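Local coordinates for BIFUNCTIONAL PROTEIN Proline utilization A (PutA) (Corynebacterium freiburgense, PDB 5UX5), which probably catalyses both steps of proline oxidation to glutamate, using an FAD-dependent proline dehydrogenase and an NAD-dependent aldehyde dehydrogenase joined in one chain, at residues A[189-192]-A[196-199]; A[204-209]-A[246-251]. All coordinates share one frame; numbering follows the deposited sequence.

Contact 1: residues A[189-192]-A[196-199]; sequences KATS and QLNP
The backbones of Thr191 and Leu197 come closest here, with Thr191 CA 6.3 Å from Leu197 CA, and no hydrogen bond joins the two segments. Residues 190-192 make the start of a short, weakly bonded helical turn, in which Ser192 N donates to Lys189 O at 2.8 Å. Residues 196-199 run on as an irregular loop.

The contact is made by methyl groups, and Leu197 brings one branch to it. Its CD2 lies 3.9 Å from Thr191 CG2. The same methyl is 4.2 Å from Ala190 CB, so one leucine branch meets both Ala190 and Thr191. The CA-CB bond of Leu197 points toward the turn. The side chains of Thr191 and Leu197 cross at about a right angle. The rotation of Thr191 decides which of its branches is used. With chi1 at 70°, OG1 sits between the backbone N and the carbonyl carbon, and CG2 lies beside the backbone N, where it meets the leucine.

The proline dehydrogenase domain has a TIM-barrel fold. Strand 185-189 is one of its parallel strands, and both segments belong to the connection from that strand to helix 202-221. This connection follows the C-terminal end of the strand, the end at which barrel enzymes of this kind hold their active site.

Helix 202-221 lies against both segments: Ala190 touches Leu209, and Leu197 touches the side chain of Asn205. In the loop, Gln196 also touches Leu751, and Asn198 touches Thr762. Gln196 NE2 is hydrogen-bonded to the carbonyl oxygen of Ala747, on helix 740-750 in the aldehyde dehydrogenase part of the chain.

Contact 2: residues A[204-209]-A[246-251]; sequences GNTELL and FEELLM
Thr206 and Glu248 make the closer part of this contact, and Glu207 with Glu248 the looser part. Thr206 is buried and its CA-CB bond points toward the other helix. Its CG2 lies 3.4 Å from Glu248 OE2 and 4.0 Å from Glu248 CD, so a methyl group meets the end of a carboxylate. The two side chains cross at about a right angle. The threonine rotation separates its two branches. With OG1 beside the backbone N (chi1 -64°), CG2 is anti to that N and reaches across, while OG1 is hydrogen-bonded to the carbonyl oxygen of Ile202 in its own helix.

Helices 202-221 and 239-251 are consecutive outer helices of the TIM barrel, joined through strand 228-232. Their backbones stay apart here: Thr206 CA and Glu248 CA are 8.8 Å from each other.

The solvent side is thinner and charged. Glu207 is exposed and starts out away from the other helix. A bend at chi2 (-64°) brings its end back, and its OE2 stops 4.1 Å from Glu248 OE2. The carboxylate planes are turned 42° apart. Glu248 reaches this place with its chain extended beyond CG. Two like charges would probably repel, but Lys210 NZ forms salt bridges with both of these oxygens and probably offsets the repulsion. Glu248 OE1 has a second cation, in a salt bridge with Arg244 NE.

Contact 1 closes before contact 2 opens along the chain, and their centres are 13 Å apart. Helix 202-221 connects them: it begins just after the loop 196-199 and supplies the segment 204-209. Asn205 ND2 packs 2.9 Å from Asn198 O. Leu209 CD2 also packs 3.5 Å from Ala190 O. Contact 1 is on the cofactor side, with the side chain of Thr191 about 11 Å from the bound FAD. Contact 2 joins two helices on the outside of the same barrel and lies farther from the centre of the chain, at about 29 Å from centre to centre against 18 Å for contact 1.

Contact 1: residues A[189-192]-A[196-199]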
# COMPACT_ATOMS: atom_id res chain seq x y z
N LYS A 189 14.83 -3.32 19.51
CA LYS A 189 13.59 -2.69 19.07
C LYS A 189 12.41 -3.65 19.19
O LYS A 189 12.54 -4.84 18.89
CB LYS A 189 13.64 -2.25 17.60
CG LYS A 189 14.68 -1.24 17.26
CD LYS A 189 14.40 -0.60 15.92
CE LYS A 189 14.83 -1.41 14.72
NZ LYS A 189 14.80 -0.48 13.50
N ALA A 190 11.25 -3.08 19.50
CA ALA A 190 10.00 -3.84 19.54
C ALA A 190 9.80 -4.63 18.27
O ALA A 190 9.40 -5.80 18.31
CB ALA A 190 8.82 -2.90 19.75
N THR A 191 10.07 -4.02 17.12
CA THR A 191 9.83 -4.76 15.89
C THR A 191 10.86 -5.84 15.65
O THR A 191 10.66 -6.66 14.74
CB THR A 191 9.83 -3.83 14.70
OG1 THR A 191 11.16 -3.35 14.49
CG2 THR A 191 8.97 -2.69 15.01
N SER A 192 11.94 -5.89 16.42
CA SER A 192 12.80 -7.07 16.38
C SER A 192 12.30 -8.17 17.30
O SER A 192 12.69 -9.33 17.12
CB SER A 192 14.22 -6.70 16.79
OG SER A 192 14.76 -5.68 15.97
N GLN A 196 6.05 -8.39 12.18
CA GLN A 196 4.76 -7.99 11.61
C GLN A 196 3.87 -7.30 12.65
O GLN A 196 2.67 -7.57 12.74
CB GLN A 196 4.04 -9.19 11.01
CG GLN A 196 4.73 -9.81 9.78
CD GLN A 196 4.12 -11.13 9.32
OE1 GLN A 196 3.01 -11.50 9.71
NE2 GLN A 196 4.83 -11.84 8.46
N LEU A 197 4.46 -6.41 13.44
CA LEU A 197 3.73 -5.65 14.45
C LEU A 197 2.45 -5.03 13.88
O LEU A 197 2.52 -4.12 13.04
CB LEU A 197 4.64 -4.59 15.07
CG LEU A 197 4.45 -4.23 16.54
CD1 LEU A 197 4.19 -5.46 17.40
CD2 LEU A 197 5.68 -3.46 17.03
N ASN A 198 1.30 -5.54 14.29
CA ASN A 198 0.01 -5.08 13.78
C ASN A 198 -0.38 -3.72 14.35
O ASN A 198 -0.76 -3.65 15.53
CB ASN A 198 -1.05 -6.11 14.12
CG ASN A 198 -2.43 -5.72 13.62
OD1 ASN A 198 -2.64 -4.67 12.97
ND2 ASN A 198 -3.40 -6.59 13.91
N PRO A 199 -0.40 -2.65 13.55
CA PRO A 199 -0.64 -1.31 14.11
C PRO A 199 -2.03 -1.10 14.65
O PRO A 199 -2.27 -0.04 15.24
CB PRO A 199 -0.40 -0.39 12.91
CG PRO A 199 -0.79 -1.23 11.74
CD PRO A 199 -0.36 -2.65 12.08

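Contact 2: residues A[204-209]-A[246-251]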
# COMPACT_ATOMS: atom_id res chain seq x y z
N GLY A 204 -2.85 -5.89 22.29
CA GLY A 204 -2.29 -7.21 22.08
C GLY A 204 -0.81 -7.16 21.80
O GLY A 204 -0.05 -8.03 22.25
N ASN A 205 -0.37 -6.16 21.04
CA ASN A 205 1.05 -6.03 20.79
C ASN A 205 1.81 -5.80 22.10
O ASN A 205 2.89 -6.36 22.30
CB ASN A 205 1.30 -4.90 19.79
CG ASN A 205 0.78 -5.24 18.40
OD1 ASN A 205 0.01 -6.18 18.21
ND2 ASN A 205 1.21 -4.47 17.42
N THR A 206 1.23 -4.99 23.00
CA THR A 206 1.87 -4.73 24.29
C THR A 206 2.04 -6.00 25.09
O THR A 206 3.12 -6.27 25.62
CB THR A 206 1.06 -3.72 25.11
OG1 THR A 206 1.02 -2.46 24.44
CG2 THR A 206 1.72 -3.52 26.44
N GLU A 207 0.98 -6.82 25.17
CA GLU A 207 1.04 -8.04 25.95
C GLU A 207 2.01 -9.03 25.35
O GLU A 207 2.75 -9.70 26.06
CB GLU A 207 -0.35 -8.67 26.05
CG GLU A 207 -1.32 -7.87 26.91
CD GLU A 207 -0.90 -7.79 28.38
OE1 GLU A 207 -0.65 -8.85 29.00
OE2 GLU A 207 -0.82 -6.66 28.91
N LEU A 208 2.07 -9.09 24.03
CA LEU A 208 3.01 -10.00 23.39
C LEU A 208 4.43 -9.57 23.66
O LEU A 208 5.30 -10.40 23.94
CB LEU A 208 2.73 -10.09 21.89
CG LEU A 208 3.48 -11.20 21.13
CD1 LEU A 208 3.26 -12.54 21.82
CD2 LEU A 208 3.13 -11.30 19.67
N LEU A 209 4.70 -8.27 23.58
CA LEU A 209 6.06 -7.77 23.81
C LEU A 209 6.51 -7.99 25.25
O LEU A 209 7.66 -8.38 25.50
CB LEU A 209 6.13 -6.29 23.42
CG LEU A 209 6.08 -6.02 21.91
CD1 LEU A 209 5.48 -4.67 21.66
CD2 LEU A 209 7.46 -6.12 21.25
N PHE A 246 7.40 0.09 27.76
CA PHE A 246 8.36 0.55 28.76
C PHE A 246 7.69 0.78 30.11
O PHE A 246 8.15 0.27 31.13
CB PHE A 246 9.01 1.82 28.24
CG PHE A 246 10.19 2.31 29.03
CD1 PHE A 246 11.36 1.59 29.07
CD2 PHE A 246 10.16 3.58 29.61
CE1 PHE A 246 12.49 2.10 29.76
CE2 PHE A 246 11.26 4.09 30.28
CZ PHE A 246 12.43 3.35 30.36
N GLU A 247 6.58 1.52 30.14
CA GLU A 247 6.00 1.94 31.41
C GLU A 247 5.26 0.81 32.11
O GLU A 247 5.35 0.67 33.34
CB GLU A 247 5.07 3.14 31.20
CG GLU A 247 5.86 4.35 30.78
CD GLU A 247 5.04 5.61 30.57
OE1 GLU A 247 5.60 6.53 29.96
OE2 GLU A 247 3.85 5.69 30.95
N GLU A 248 4.55 -0.02 31.37
CA GLU A 248 3.90 -1.13 32.03
C GLU A 248 4.94 -2.10 32.61
O GLU A 248 4.88 -2.46 33.79
CB GLU A 248 2.97 -1.83 31.04
CG GLU A 248 1.72 -1.03 30.75
CD GLU A 248 0.74 -1.81 29.90
OE1 GLU A 248 -0.27 -1.22 29.42
OE2 GLU A 248 0.99 -3.03 29.71
N LEU A 249 5.97 -2.43 31.82
CA LEU A 249 6.92 -3.45 32.25
C LEU A 249 7.70 -2.99 33.47
O LEU A 249 7.89 -3.77 34.42
CB LEU A 249 7.87 -3.79 31.12
CG LEU A 249 8.60 -5.12 31.23
CD1 LEU A 249 7.60 -6.24 31.30
CD2 LEU A 249 9.49 -5.31 30.00
N LEU A 250 8.11 -1.73 33.49
CA LEU A 250 8.95 -1.23 34.56
C LEU A 250 8.19 -0.96 35.86
O LEU A 250 8.83 -0.60 36.86
CB LEU A 250 9.68 0.04 34.10
CG LEU A 250 10.79 -0.19 33.08
CD1 LEU A 250 11.63 1.07 32.89
CD2 LEU A 250 11.66 -1.35 33.52
N MET A 251 6.86 -1.08 35.88
CA MET A 251 6.11 -0.94 37.12
C MET A 251 5.73 -2.29 37.73
O MET A 251 5.26 -2.32 38.87
CB MET A 251 4.83 -0.11 36.90
CG MET A 251 5.07 1.36 36.59
SD MET A 251 6.09 2.20 37.81
CE MET A 251 5.02 2.18 39.25